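Long-range contacts in isochorismatase family protein family (Burkholderia thailandensis, PDB 3TXY), which is of unknown function but belongs to the isochorismatase family of cysteine-hydrolase-like proteins and is probably a hydrolase: residues L10-L21 with G125-I134; Y148-D159 with K179-V189. All coordinates share one frame; numbering follows the deposited sequence.

Interaction 1: L10-L21 with G125-I134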
loop_
_atom_site.group_PDB
_atom_site.type_symbol
_atom_site.label_atom_id
_atom_site.label_comp_id
_atom_site.label_asym_id
_atom_site.label_seq_id
_atom_site.Cartn_x
_atom_site.Cartn_y
_atom_site.Cartn_z
ATOM N N LEU A 10 10.588 -0.995 20.577
ATOM C CA LEU A 10 11.379 -1.722 19.593
ATOM C C LEU A 10 11.960 -2.997 20.174
ATOM O O LEU A 10 12.594 -2.964 21.240
ATOM C CB LEU A 10 12.556 -0.863 19.095
ATOM C CG LEU A 10 12.334 0.293 18.128
ATOM C CD1 LEU A 10 13.694 0.912 17.869
ATOM C CD2 LEU A 10 11.688 -0.193 16.843
ATOM N N ASN A 11 11.802 -4.104 19.448
ATOM C CA ASN A 11 12.571 -5.320 19.727
ATOM C C ASN A 11 14.036 -5.129 19.326
ATOM O O ASN A 11 14.326 -4.283 18.473
ATOM C CB ASN A 11 11.957 -6.497 18.971
ATOM C CG ASN A 11 10.575 -6.824 19.465
ATOM O OD1 ASN A 11 10.416 -7.205 20.628
ATOM N ND2 ASN A 11 9.566 -6.672 18.606
ATOM N N PRO A 12 14.970 -5.902 19.930
ATOM C CA PRO A 12 16.390 -5.787 19.558
ATOM C C PRO A 12 16.692 -6.136 18.101
ATOM O O PRO A 12 17.691 -5.685 17.540
ATOM C CB PRO A 12 17.091 -6.806 20.464
ATOM C CG PRO A 12 16.129 -7.133 21.538
ATOM C CD PRO A 12 14.748 -6.884 21.003
ATOM N N THR A 13 15.841 -6.989 17.546
ATOM C CA THR A 13 15.935 -7.504 16.188
ATOM C C THR A 13 15.327 -6.493 15.215
ATOM O O THR A 13 14.248 -6.714 14.644
ATOM C CB THR A 13 15.210 -8.865 16.133
ATOM O OG1 THR A 13 13.927 -8.785 16.804
ATOM C CG2 THR A 13 16.058 -9.909 16.823
ATOM N N VAL A 14 16.022 -5.369 15.065
ATOM C CA VAL A 14 15.532 -4.233 14.302
ATOM C C VAL A 14 16.514 -3.826 13.197
ATOM O O VAL A 14 17.715 -3.846 13.395
ATOM C CB VAL A 14 15.232 -3.013 15.220
ATOM C CG1 VAL A 14 16.508 -2.476 15.859
ATOM C CG2 VAL A 14 14.495 -1.918 14.449
ATOM N N ALA A 15 15.960 -3.462 12.045
ATOM C CA ALA A 15 16.690 -2.936 10.901
ATOM C C ALA A 15 16.224 -1.531 10.516
ATOM O O ALA A 15 15.053 -1.166 10.707
ATOM C CB ALA A 15 16.535 -3.880 9.708
ATOM N N LEU A 16 17.167 -0.752 9.985
ATOM C CA LEU A 16 16.903 0.559 9.383
ATOM C C LEU A 16 16.717 0.343 7.882
ATOM O O LEU A 16 17.559 -0.271 7.241
ATOM C CB LEU A 16 18.076 1.527 9.615
ATOM C CG LEU A 16 17.869 2.995 9.199
ATOM C CD1 LEU A 16 16.822 3.709 10.048
ATOM C CD2 LEU A 16 19.191 3.759 9.282
ATOM N N VAL A 17 15.601 0.825 7.335
ATOM C CA VAL A 17 15.300 0.697 5.908
ATOM C C VAL A 17 15.017 2.096 5.361
ATOM O O VAL A 17 14.088 2.757 5.813
ATOM C CB VAL A 17 14.080 -0.211 5.667
ATOM C CG1 VAL A 17 13.743 -0.291 4.169
ATOM C CG2 VAL A 17 14.358 -1.598 6.240
ATOM N N ALA A 18 15.839 2.542 4.416
ATOM C CA ALA A 18 15.806 3.915 3.916
ATOM C C ALA A 18 15.418 3.909 2.448
ATOM O O ALA A 18 16.089 3.255 1.634
ATOM C CB ALA A 18 17.191 4.548 4.078
ATOM N N ILE A 19 14.351 4.631 2.098
ATOM C CA ILE A 19 13.765 4.539 0.751
ATOM C C ILE A 19 14.175 5.686 -0.165
ATOM O O ILE A 19 13.902 6.842 0.134
ATOM C CB ILE A 19 12.221 4.525 0.811
ATOM C CG1 ILE A 19 11.677 3.425 1.740
ATOM C CG2 ILE A 19 11.659 4.359 -0.591
ATOM C CD1 ILE A 19 12.161 2.024 1.404
ATOM N N ASP A 20 14.812 5.333 -1.290
ATOM C CA ASP A 20 15.002 6.195 -2.473
ATOM C C ASP A 20 15.827 7.460 -2.188
ATOM O O ASP A 20 15.591 8.508 -2.786
ATOM C CB ASP A 20 13.666 6.577 -3.125
ATOM C CG ASP A 20 13.039 5.434 -3.889
ATOM O OD1 ASP A 20 13.760 4.485 -4.263
ATOM O OD2 ASP A 20 11.819 5.478 -4.114
ATOM N N LEU A 21 16.825 7.339 -1.324
ATOM C CA LEU A 21 17.714 8.471 -1.045
ATOM C C LEU A 21 18.829 8.504 -2.096
ATOM O O LEU A 21 20.034 8.329 -1.813
ATOM C CB LEU A 21 18.195 8.437 0.396
ATOM C CG LEU A 21 17.074 8.474 1.446
ATOM C CD1 LEU A 21 17.681 8.441 2.855
ATOM C CD2 LEU A 21 16.185 9.701 1.292
ATOM N N GLY A 125 17.067 -12.342 10.775
ATOM C CA GLY A 125 16.278 -12.493 11.990
ATOM C C GLY A 125 15.535 -11.242 12.417
ATOM O O GLY A 125 15.271 -11.069 13.586
ATOM N N ILE A 126 15.196 -10.369 11.464
ATOM C CA ILE A 126 14.635 -9.052 11.793
ATOM C C ILE A 126 13.113 -9.087 11.960
ATOM O O ILE A 126 12.395 -9.630 11.112
ATOM C CB ILE A 126 14.988 -8.023 10.705
ATOM C CG1 ILE A 126 16.515 -7.870 10.589
ATOM C CG2 ILE A 126 14.300 -6.691 10.976
ATOM C CD1 ILE A 126 17.228 -7.441 11.866
ATOM N N THR A 127 12.627 -8.500 13.051
ATOM C CA THR A 127 11.197 -8.459 13.340
ATOM C C THR A 127 10.609 -7.048 13.221
ATOM O O THR A 127 9.404 -6.902 13.034
ATOM C CB THR A 127 10.926 -8.961 14.770
ATOM O OG1 THR A 127 11.612 -8.107 15.693
ATOM C CG2 THR A 127 11.410 -10.401 14.930
ATOM N N ASP A 128 11.470 -6.022 13.323
ATOM C CA ASP A 128 11.067 -4.635 13.427
ATOM C C ASP A 128 11.820 -3.852 12.338
ATOM O O ASP A 128 13.021 -4.067 12.134
ATOM C CB ASP A 128 11.468 -4.042 14.792
ATOM C CG ASP A 128 10.682 -4.625 15.984
ATOM O OD1 ASP A 128 10.297 -5.820 15.963
ATOM O OD2 ASP A 128 10.491 -3.874 16.976
ATOM N N ILE A 129 11.128 -2.959 11.642
ATOM C CA ILE A 129 11.800 -2.051 10.707
ATOM C C ILE A 129 11.552 -0.593 11.073
ATOM O O ILE A 129 10.441 -0.205 11.451
ATOM C CB ILE A 129 11.511 -2.325 9.202
ATOM C CG1 ILE A 129 10.068 -2.018 8.795
ATOM C CG2 ILE A 129 11.864 -3.763 8.831
ATOM C CD1 ILE A 129 9.853 -2.125 7.283
ATOM N N VAL A 130 12.621 0.191 10.987
ATOM C CA VAL A 130 12.569 1.629 11.137
ATOM C C VAL A 130 12.734 2.212 9.741
ATOM O O VAL A 130 13.741 1.991 9.071
ATOM C CB VAL A 130 13.634 2.133 12.128
ATOM C CG1 VAL A 130 13.737 3.663 12.086
ATOM C CG2 VAL A 130 13.290 1.613 13.527
ATOM N N LEU A 131 11.713 2.958 9.317
ATOM C CA LEU A 131 11.583 3.433 7.954
ATOM C C LEU A 131 11.845 4.932 7.819
ATOM O O LEU A 131 11.300 5.753 8.557
ATOM C CB LEU A 131 10.176 3.090 7.479
ATOM C CG LEU A 131 9.825 2.607 6.092
ATOM C CD1 LEU A 131 10.826 1.671 5.416
ATOM C CD2 LEU A 131 8.447 1.927 6.202
ATOM N N THR A 132 12.731 5.266 6.882
ATOM C CA THR A 132 12.953 6.637 6.458
ATOM C C THR A 132 12.859 6.714 4.941
ATOM O O THR A 132 12.861 5.692 4.249
ATOM C CB THR A 132 14.337 7.168 6.899
ATOM O OG1 THR A 132 15.364 6.716 5.999
ATOM C CG2 THR A 132 14.667 6.726 8.296
ATOM N N GLY A 133 12.799 7.934 4.428
ATOM C CA GLY A 133 12.968 8.198 2.998
ATOM C C GLY A 133 11.901 9.059 2.331
ATOM O O GLY A 133 11.169 9.796 2.991
ATOM N N ILE A 134 11.850 8.962 0.998
ATOM C CA ILE A 134 11.067 9.845 0.147
ATOM C C ILE A 134 10.327 8.970 -0.888
ATOM O O ILE A 134 10.945 8.027 -1.393
ATOM C CB ILE A 134 12.009 10.824 -0.628
ATOM C CG1 ILE A 134 12.953 11.575 0.326
ATOM C CG2 ILE A 134 11.193 11.761 -1.505
ATOM C CD1 ILE A 134 14.186 12.113 -0.387
HETATM O O HOH W 1 10.812 7.847 -3.961
#
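Asp128 lays its carboxylate against Asn11, whose amide plane is turned 75° from it. Asn11 ND2 reaches Asp128 OD1 at 2.9 Å, on the syn lone pair and within the amide plane, whereas the backbone N of Asn11 meets Asp128 OD2 at 2.8 Å from above the carboxylate plane. OD1 also accepts from Thr127 OG1 and from Asn153 ND2 of the next strand, and these bonds together fix the rotation of the group. Beside it, the side chains of Thr13 and Thr127 cross at a slant, OG1 to OG1 2.7 Å, and Thr13 O accepts from the backbone N of both Thr127 and Asp128.

From here 14-19 and 128-134 run as neighbouring parallel strands, 15° apart, at the centre of the six-stranded sheet of the isochorismatase fold. On the face carrying Val14 and Leu16, Val130 spreads its branches: CG1 touches Leu16 CD1 at 3.7 Å, and CG2 meets Val14 CG2 at 3.8 Å; helix 35-51 covers part of this face. On the other face, under helix 136-149, Val17 and Leu131 lie side by side, with Val17 CG1, anti to its own N (chi1 178°), 3.7 Å from Leu131 CD1. Gly133 CA makes a CA-H...O contact with Ile19 O at 3.3 Å. At the C-terminal ends of the segments, one water donates to both Asp20 OD2 and Ile134 O, while the Asp20 carboxylate also binds Thr61 and forms a salt bridge with Lys106.

Interaction 2: Y148-D159 with K179-V189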
loop_
_atom_site.group_PDB
_atom_site.type_symbol
_atom_site.label_atom_id
_atom_site.label_comp_id
_atom_site.label_asym_id
_atom_site.label_seq_id
_atom_site.Cartn_x
_atom_site.Cartn_y
_atom_site.Cartn_z
ATOM N N TYR A 148 3.766 -4.254 7.195
ATOM C CA TYR A 148 2.716 -4.551 8.166
ATOM C C TYR A 148 2.017 -5.891 7.830
ATOM O O TYR A 148 1.845 -6.748 8.692
ATOM C CB TYR A 148 1.723 -3.387 8.148
ATOM C CG TYR A 148 0.387 -3.612 8.797
ATOM C CD1 TYR A 148 0.265 -3.629 10.175
ATOM C CD2 TYR A 148 -0.775 -3.743 8.025
ATOM C CE1 TYR A 148 -0.965 -3.798 10.777
ATOM C CE2 TYR A 148 -2.006 -3.924 8.626
ATOM C CZ TYR A 148 -2.090 -3.950 10.000
ATOM O OH TYR A 148 -3.312 -4.111 10.598
ATOM N N GLU A 149 1.622 -6.069 6.572
ATOM C CA GLU A 149 0.930 -7.305 6.163
ATOM C C GLU A 149 1.824 -8.531 6.280
ATOM O O GLU A 149 1.326 -9.658 6.468
ATOM C CB GLU A 149 0.415 -7.179 4.730
ATOM C CG GLU A 149 -0.643 -6.101 4.648
ATOM C CD GLU A 149 -1.531 -6.206 3.443
ATOM O OE1 GLU A 149 -1.484 -7.217 2.706
ATOM O OE2 GLU A 149 -2.328 -5.258 3.276
ATOM N N ASN A 150 3.131 -8.287 6.204
ATOM C CA ASN A 150 4.142 -9.319 6.356
ATOM C C ASN A 150 4.627 -9.486 7.800
ATOM O O ASN A 150 5.622 -10.178 8.056
ATOM C CB ASN A 150 5.286 -9.068 5.368
ATOM C CG ASN A 150 4.919 -9.526 3.976
ATOM O OD1 ASN A 150 5.163 -10.667 3.604
ATOM N ND2 ASN A 150 4.220 -8.697 3.255
ATOM N N ASN A 151 3.884 -8.901 8.729
ATOM C CA ASN A 151 4.030 -9.169 10.163
ATOM C C ASN A 151 5.264 -8.562 10.786
ATOM O O ASN A 151 5.730 -9.039 11.828
ATOM C CB ASN A 151 3.991 -10.676 10.472
ATOM C CG ASN A 151 3.643 -10.980 11.922
ATOM O OD1 ASN A 151 2.729 -10.392 12.487
ATOM N ND2 ASN A 151 4.381 -11.927 12.530
ATOM N N TYR A 152 5.778 -7.496 10.175
ATOM C CA TYR A 152 6.861 -6.701 10.771
ATOM C C TYR A 152 6.276 -5.588 11.622
ATOM O O TYR A 152 5.247 -4.992 11.259
ATOM C CB TYR A 152 7.734 -6.066 9.683
ATOM C CG TYR A 152 8.529 -7.090 8.900
ATOM C CD1 TYR A 152 9.705 -7.626 9.414
ATOM C CD2 TYR A 152 8.119 -7.509 7.636
ATOM C CE1 TYR A 152 10.422 -8.594 8.709
ATOM C CE2 TYR A 152 8.847 -8.447 6.912
ATOM C CZ TYR A 152 9.991 -8.997 7.457
ATOM O OH TYR A 152 10.706 -9.944 6.746
ATOM N N ASN A 153 6.932 -5.304 12.745
ATOM C CA ASN A 153 6.645 -4.092 13.524
ATOM C C ASN A 153 7.293 -2.917 12.795
ATOM O O ASN A 153 8.519 -2.892 12.603
ATOM C CB ASN A 153 7.177 -4.197 14.936
ATOM C CG ASN A 153 6.586 -5.364 15.676
ATOM O OD1 ASN A 153 5.392 -5.363 16.016
ATOM N ND2 ASN A 153 7.407 -6.378 15.924
ATOM N N VAL A 154 6.464 -1.984 12.338
ATOM C CA VAL A 154 6.934 -0.855 11.528
ATOM C C VAL A 154 6.960 0.435 12.353
ATOM O O VAL A 154 5.988 0.774 13.033
ATOM C CB VAL A 154 6.037 -0.620 10.304
ATOM C CG1 VAL A 154 6.533 0.576 9.481
ATOM C CG2 VAL A 154 5.925 -1.878 9.431
ATOM N N VAL A 155 8.076 1.152 12.269
ATOM C CA VAL A 155 8.216 2.471 12.842
ATOM C C VAL A 155 8.593 3.417 11.704
ATOM O O VAL A 155 9.576 3.177 10.976
ATOM C CB VAL A 155 9.304 2.498 13.937
ATOM C CG1 VAL A 155 9.425 3.896 14.551
ATOM C CG2 VAL A 155 8.987 1.446 14.997
ATOM N N VAL A 156 7.829 4.492 11.553
ATOM C CA VAL A 156 8.138 5.529 10.568
ATOM C C VAL A 156 8.699 6.785 11.257
ATOM O O VAL A 156 8.152 7.263 12.246
ATOM C CB VAL A 156 6.918 5.889 9.719
ATOM C CG1 VAL A 156 7.308 6.850 8.614
ATOM C CG2 VAL A 156 6.335 4.624 9.120
ATOM N N VAL A 157 9.803 7.295 10.715
ATOM C CA VAL A 157 10.540 8.390 11.331
ATOM C C VAL A 157 10.074 9.716 10.742
ATOM O O VAL A 157 10.438 10.081 9.615
ATOM C CB VAL A 157 12.074 8.238 11.146
ATOM C CG1 VAL A 157 12.810 9.389 11.821
ATOM C CG2 VAL A 157 12.550 6.887 11.696
ATOM N N SER A 158 9.300 10.455 11.540
ATOM C CA SER A 158 8.595 11.628 11.064
ATOM C C SER A 158 9.506 12.714 10.497
ATOM O O SER A 158 9.167 13.366 9.489
ATOM C CB SER A 158 7.704 12.211 12.175
ATOM O OG SER A 158 8.454 12.544 13.307
ATOM N N ASP A 159 10.669 12.895 11.116
ATOM C CA ASP A 159 11.621 13.894 10.629
ATOM C C ASP A 159 12.659 13.318 9.673
ATOM O O ASP A 159 13.676 13.962 9.387
ATOM C CB ASP A 159 12.254 14.683 11.790
ATOM C CG ASP A 159 12.922 13.812 12.826
ATOM O OD1 ASP A 159 12.708 12.587 12.861
ATOM O OD2 ASP A 159 13.686 14.393 13.644
ATOM N N LYS A 179 -2.114 3.343 12.275
ATOM C CA LYS A 179 -2.898 2.118 12.181
ATOM C C LYS A 179 -2.111 0.862 11.780
ATOM O O LYS A 179 -2.611 -0.279 11.974
ATOM C CB LYS A 179 -4.070 2.308 11.224
ATOM C CG LYS A 179 -4.974 3.456 11.628
ATOM C CD LYS A 179 -5.924 3.843 10.529
ATOM C CE LYS A 179 -7.011 4.794 11.032
ATOM N NZ LYS A 179 -7.548 5.688 9.979
ATOM N N LEU A 180 -0.911 1.065 11.232
ATOM C CA LEU A 180 -0.087 -0.031 10.752
ATOM C C LEU A 180 1.258 -0.086 11.489
ATOM O O LEU A 180 2.049 -0.991 11.267
ATOM C CB LEU A 180 0.075 0.041 9.219
ATOM C CG LEU A 180 0.709 1.283 8.602
ATOM C CD1 LEU A 180 2.146 1.516 9.070
ATOM C CD2 LEU A 180 0.656 1.257 7.062
ATOM N N GLY A 181 1.504 0.847 12.399
ATOM C CA GLY A 181 2.767 0.871 13.095
ATOM C C GLY A 181 2.850 2.063 14.029
ATOM O O GLY A 181 1.817 2.558 14.513
ATOM N N GLN A 182 4.083 2.512 14.259
ATOM C CA GLN A 182 4.386 3.601 15.200
ATOM C C GLN A 182 5.093 4.756 14.493
ATOM O O GLN A 182 5.920 4.532 13.623
ATOM C CB GLN A 182 5.310 3.099 16.315
ATOM C CG GLN A 182 4.818 1.896 17.088
ATOM C CD GLN A 182 5.868 1.409 18.086
ATOM O OE1 GLN A 182 5.983 1.945 19.199
ATOM N NE2 GLN A 182 6.630 0.400 17.693
ATOM N N VAL A 183 4.744 5.977 14.874
ATOM C CA VAL A 183 5.353 7.187 14.330
ATOM C C VAL A 183 6.191 7.826 15.429
ATOM O O VAL A 183 5.718 8.006 16.553
ATOM C CB VAL A 183 4.288 8.154 13.790
ATOM C CG1 VAL A 183 4.912 9.388 13.164
ATOM C CG2 VAL A 183 3.412 7.455 12.745
ATOM N N ALA A 184 7.448 8.115 15.127
ATOM C CA ALA A 184 8.360 8.678 16.124
ATOM C C ALA A 184 9.411 9.529 15.431
ATOM O O ALA A 184 9.582 9.431 14.218
ATOM C CB ALA A 184 9.018 7.550 16.902
ATOM N N THR A 185 10.093 10.378 16.193
ATOM C CA THR A 185 11.206 11.149 15.662
ATOM C C THR A 185 12.485 10.293 15.684
ATOM O O THR A 185 12.583 9.310 16.422
ATOM C CB THR A 185 11.443 12.428 16.493
ATOM O OG1 THR A 185 11.869 12.061 17.811
ATOM C CG2 THR A 185 10.171 13.305 16.567
ATOM N N ALA A 186 13.463 10.679 14.874
ATOM C CA ALA A 186 14.786 10.068 14.891
ATOM C C ALA A 186 15.385 9.983 16.299
ATOM O O ALA A 186 15.963 8.961 16.663
ATOM C CB ALA A 186 15.730 10.857 13.980
ATOM N N ALA A 187 15.269 11.064 17.069
ATOM C CA ALA A 187 15.769 11.095 18.450
ATOM C C ALA A 187 15.050 10.076 19.339
ATOM O O ALA A 187 15.693 9.425 20.171
ATOM C CB ALA A 187 15.628 12.507 19.040
ATOM N N ASP A 188 13.724 9.986 19.192
ATOM C CA ASP A 188 12.895 8.986 19.876
ATOM C C ASP A 188 13.389 7.567 19.518
ATOM O O ASP A 188 13.447 6.683 20.367
ATOM C CB ASP A 188 11.422 8.996 19.383
ATOM C CG ASP A 188 10.576 10.197 19.837
ATOM O OD1 ASP A 188 10.916 10.899 20.820
ATOM O OD2 ASP A 188 9.480 10.381 19.176
ATOM N N VAL A 189 13.669 7.329 18.240
ATOM C CA VAL A 189 14.120 5.998 17.812
ATOM C C VAL A 189 15.465 5.664 18.461
ATOM O O VAL A 189 15.649 4.570 18.994
ATOM C CB VAL A 189 14.280 5.901 16.284
ATOM C CG1 VAL A 189 15.062 4.636 15.918
ATOM C CG2 VAL A 189 12.911 5.937 15.613
HETATM O O HOH W 2 3.702 -2.597 12.696
HETATM O O HOH W 3 5.662 -1.028 15.301
HETATM O O HOH W 4 14.800 13.757 16.025
#
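Tyr148 turns one ring face to Leu180, whose CB sits 3.7 Å above the ring plane, displaced toward the rim in a CH-pi contact. With CG anti to the backbone N, the torsion (chi1 165°) carries the ring over the backbone and CB of Leu180, just before Gly181. A water accepts from Val154 N and is 2.7 Å from Leu180 O, linking the two segments at the N-terminal end of the strand pair.

Val155 and Val157 share a face with Gln182 and Ala184; Val155 CG2 lies 3.7 Å from Gln182 NE2, the two side chains crossing at a slant, and that amide nitrogen donates to Thr9 O and to a water that in turn donates to Val154 O. Val189 rests CG2 against both Val155 and Val157: it slides past Val155 in the opposite direction and meets Val157 at about a right angle, CG2 to CG2 4.0 Å. Val157 CG1 reaches the start of helix 186-194, 3.4 Å from Ala186 N.

The N-H of Ala186 is bonded to Asp159 OD1 through the syn lone pair of that oxygen, at 2.9 Å and nearly straight (169°). Thr185 and Asp188 close the helix start with a capping box.

The parallel strands 153-157 and 182-184, 29° apart, are the two strands of a beta-alpha-beta unit whose connecting helix 166-180 covers Val156 and Val183 through Phe177. Asp76 of the second subunit accepts from Val183 N, and helix 35-51 packs against Ala186 and Val189 through Leu45.

In the fold
Both interactions pair parallel strands of one sheet, and they meet where 128-134 lies beside 153-162: Leu131 N is 2.7 Å from Val155 O, a probable hydrogen bond. Interaction 1 joins two strands in the middle of the sheet, lined mostly by aliphatic side chains, with most of its polar groups toward the ends and Thr132 bonded to Thr42 on helix 35-51. Interaction 2 is also largely buried, but it brings in 182-184, the outermost strand within this chain, and adds more bridging waters, a helix cap and contacts of the second subunit. Asn153 ties the two together through Asp128. Helix 35-51 packs on both contacts; helix 136-149 covers interaction 1 and supplies Tyr148 to interaction 2.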